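Lipoate-protein ligase, putative (Streptococcus pneumoniae, PDB 1VQZ) is a putative lipoate-protein ligase, built from a lipoyl ligase A/B-type domain and a smaller C-terminal domain. Local coordinates at residues Val87-Asn92 with His158-Phe163. Residues are numbered along the deposited sequence; the frame is centred on the assembly and turned at random.
Sequences VYHDLN and HGCLLF. With EDO (1,2-ethanediol), chain L.
Cys160 points its thiol from strand 154-162 at the imidazole of His89, where SG lies 3.6 Å from CE1 and approaches the ring obliquely, 41° off its normal. His89 has CG anti to its carbonyl carbon (chi1 -71°), and its ring end comes nearer to strand 154-162 than its CB does. CG1 of Val87 reaches the same sulfur, Cys160 SG, more loosely, at 4.1 Å. The tight part of the contact thus centres on one sulfur, with Asn93 and Asn95 of strand 93-101 also against Cys160, and Asn95, Ser52 and Ile54 around the buried His89. Beyond the imidazole the packing gives way to a bound 1,2-ethanediol, probably from the crystallisation liquor. Its O1 sits at the ring edge, near the ring plane, and shares a bent hydrogen bond of 3.3 Å with His89 NE2. C2 of the same molecule lies obliquely by the ring of His158, which is held by Glu30 and Ser82 through its two nitrogens; Glu30 also bonds the diol. At the other end the join is made by backbone: Phe163 N donates to Asn92 O over 3.1 Å, nearly along the C=O axis although bent at hydrogen (138°). Asp90 steadies this turn, its OD1 accepting from Asn92 N at 2.8 Å from above the carboxylate plane, while OD2 takes the backbone N of Asp166. Side chains touch little here: Phe163 CB rests 3.3 Å from Asn92 O, and Asn92 OD1 is farther off, oblique to the Phe163 ring, with Val206 of helix 206-220 against both residues. The contact joins the small three-stranded sheet, through its outer strand 87-89, to the large mixed sheet of the lipoyl ligase A/B fold, beside a diol site that may mark a pocket and an Asx turn leading into strand 93-101.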
loop_
_atom_site.group_PDB
_atom_site.type_symbol
_atom_site.label_atom_id
_atom_site.label_comp_id
_atom_site.label_asym_id
_atom_site.label_seq_id
_atom_site.Cartn_x
_atom_site.Cartn_y
_atom_site.Cartn_z
ATOM N N VAL A 87 0.583 1.191 8.181
ATOM C CA VAL A 87 2.034 1.154 8.302
ATOM C C VAL A 87 2.567 2.450 8.933
ATOM O O VAL A 87 2.105 3.526 8.585
ATOM C CB VAL A 87 2.668 0.945 6.916
ATOM C CG1 VAL A 87 4.118 0.756 7.037
ATOM C CG2 VAL A 87 2.046 -0.267 6.250
ATOM N N TYR A 88 3.547 2.313 9.845
ATOM C CA TYR A 88 4.270 3.442 10.415
ATOM C C TYR A 88 5.513 3.816 9.625
ATOM O O TYR A 88 6.405 2.995 9.381
ATOM C CB TYR A 88 4.647 3.196 11.888
ATOM C CG TYR A 88 5.307 4.394 12.519
ATOM C CD1 TYR A 88 4.580 5.573 12.737
ATOM C CD2 TYR A 88 6.651 4.355 12.911
ATOM C CE1 TYR A 88 5.179 6.698 13.301
ATOM C CE2 TYR A 88 7.285 5.515 13.478
ATOM C CZ TYR A 88 6.539 6.660 13.669
ATOM O OH TYR A 88 7.124 7.741 14.262
ATOM N N HIS A 89 5.562 5.075 9.255
ATOM C CA HIS A 89 6.728 5.686 8.659
ATOM C C HIS A 89 7.357 6.685 9.597
ATOM O O HIS A 89 6.657 7.439 10.288
ATOM C CB HIS A 89 6.306 6.454 7.392
ATOM C CG HIS A 89 5.900 5.588 6.248
ATOM N ND1 HIS A 89 5.083 4.489 6.390
ATOM C CD2 HIS A 89 6.100 5.735 4.909
ATOM C CE1 HIS A 89 4.856 3.953 5.199
ATOM N NE2 HIS A 89 5.436 4.713 4.282
ATOM N N ASP A 90 8.679 6.745 9.543
ATOM C CA ASP A 90 9.436 7.810 10.125
ATOM C C ASP A 90 10.643 8.142 9.251
ATOM O O ASP A 90 10.814 7.574 8.155
ATOM C CB ASP A 90 9.744 7.521 11.624
ATOM C CG ASP A 90 10.838 6.467 11.866
ATOM O OD1 ASP A 90 11.557 6.045 10.947
ATOM O OD2 ASP A 90 10.977 6.040 13.045
ATOM N N LEU A 91 11.498 9.056 9.730
ATOM C CA LEU A 91 12.624 9.505 8.953
ATOM C C LEU A 91 13.685 8.413 8.686
ATOM O O LEU A 91 14.601 8.655 7.926
ATOM C CB LEU A 91 13.294 10.717 9.611
ATOM C CG LEU A 91 12.455 11.985 9.572
ATOM C CD1 LEU A 91 13.281 13.125 10.183
ATOM C CD2 LEU A 91 11.979 12.379 8.122
ATOM N N ASN A 92 13.549 7.253 9.330
ATOM C CA ASN A 92 14.425 6.112 9.119
ATOM C C ASN A 92 13.745 4.925 8.407
ATOM O O ASN A 92 14.253 3.760 8.394
ATOM C CB ASN A 92 15.037 5.700 10.448
ATOM C CG ASN A 92 16.073 6.665 10.911
ATOM O OD1 ASN A 92 17.059 6.854 10.229
ATOM N ND2 ASN A 92 15.850 7.302 12.061
ATOM N N HIS A 158 5.567 -0.895 -4.719
ATOM C CA HIS A 158 6.157 0.060 -3.787
ATOM C C HIS A 158 6.177 -0.500 -2.385
ATOM O O HIS A 158 5.471 -1.472 -2.057
ATOM C CB HIS A 158 5.538 1.473 -3.883
ATOM C CG HIS A 158 4.117 1.584 -3.430
ATOM N ND1 HIS A 158 3.480 2.800 -3.265
ATOM C CD2 HIS A 158 3.204 0.630 -3.108
ATOM C CE1 HIS A 158 2.229 2.584 -2.872
ATOM N NE2 HIS A 158 2.052 1.277 -2.738
ATOM N N GLY A 159 7.038 0.066 -1.562
ATOM C CA GLY A 159 7.133 -0.465 -0.214
ATOM C C GLY A 159 8.141 0.243 0.624
ATOM O O GLY A 159 8.620 1.288 0.233
ATOM N N CYS A 160 8.442 -0.370 1.779
ATOM C CA CYS A 160 9.230 0.220 2.880
ATOM C C CYS A 160 10.460 -0.654 3.181
ATOM O O CYS A 160 10.353 -1.875 3.341
ATOM C CB CYS A 160 8.361 0.254 4.171
ATOM S SG CYS A 160 6.892 1.265 3.995
ATOM N N LEU A 161 11.616 -0.026 3.284
ATOM C CA LEU A 161 12.815 -0.676 3.801
ATOM C C LEU A 161 13.036 -0.141 5.221
ATOM O O LEU A 161 13.136 1.075 5.426
ATOM C CB LEU A 161 14.001 -0.323 2.913
ATOM C CG LEU A 161 13.985 -0.982 1.532
ATOM C CD1 LEU A 161 14.662 -0.118 0.487
ATOM C CD2 LEU A 161 14.678 -2.342 1.595
ATOM N N LEU A 162 13.054 -1.046 6.198
ATOM C CA LEU A 162 13.200 -0.669 7.615
ATOM C C LEU A 162 14.673 -0.499 7.891
ATOM O O LEU A 162 15.395 -1.471 8.006
ATOM C CB LEU A 162 12.610 -1.715 8.576
ATOM C CG LEU A 162 11.166 -2.176 8.296
ATOM C CD1 LEU A 162 10.727 -3.260 9.310
ATOM C CD2 LEU A 162 10.226 -1.008 8.295
ATOM N N PHE A 163 15.101 0.769 7.970
ATOM C CA PHE A 163 16.459 1.062 8.229
ATOM C C PHE A 163 16.711 1.282 9.716
ATOM O O PHE A 163 17.595 0.631 10.286
ATOM C CB PHE A 163 16.980 2.185 7.336
ATOM C CG PHE A 163 18.458 2.389 7.475
ATOM C CD1 PHE A 163 18.963 3.241 8.455
ATOM C CD2 PHE A 163 19.333 1.690 6.660
ATOM C CE1 PHE A 163 20.344 3.355 8.612
ATOM C CE2 PHE A 163 20.689 1.795 6.814
ATOM C CZ PHE A 163 21.191 2.616 7.788
HETATM C C1 EDO L . 2.972 4.968 0.919
HETATM O O1 EDO L . 3.707 3.965 1.580
HETATM C C2 EDO L . 3.090 4.635 -0.549
HETATM O O2 EDO L . 2.689 5.734 -1.336
#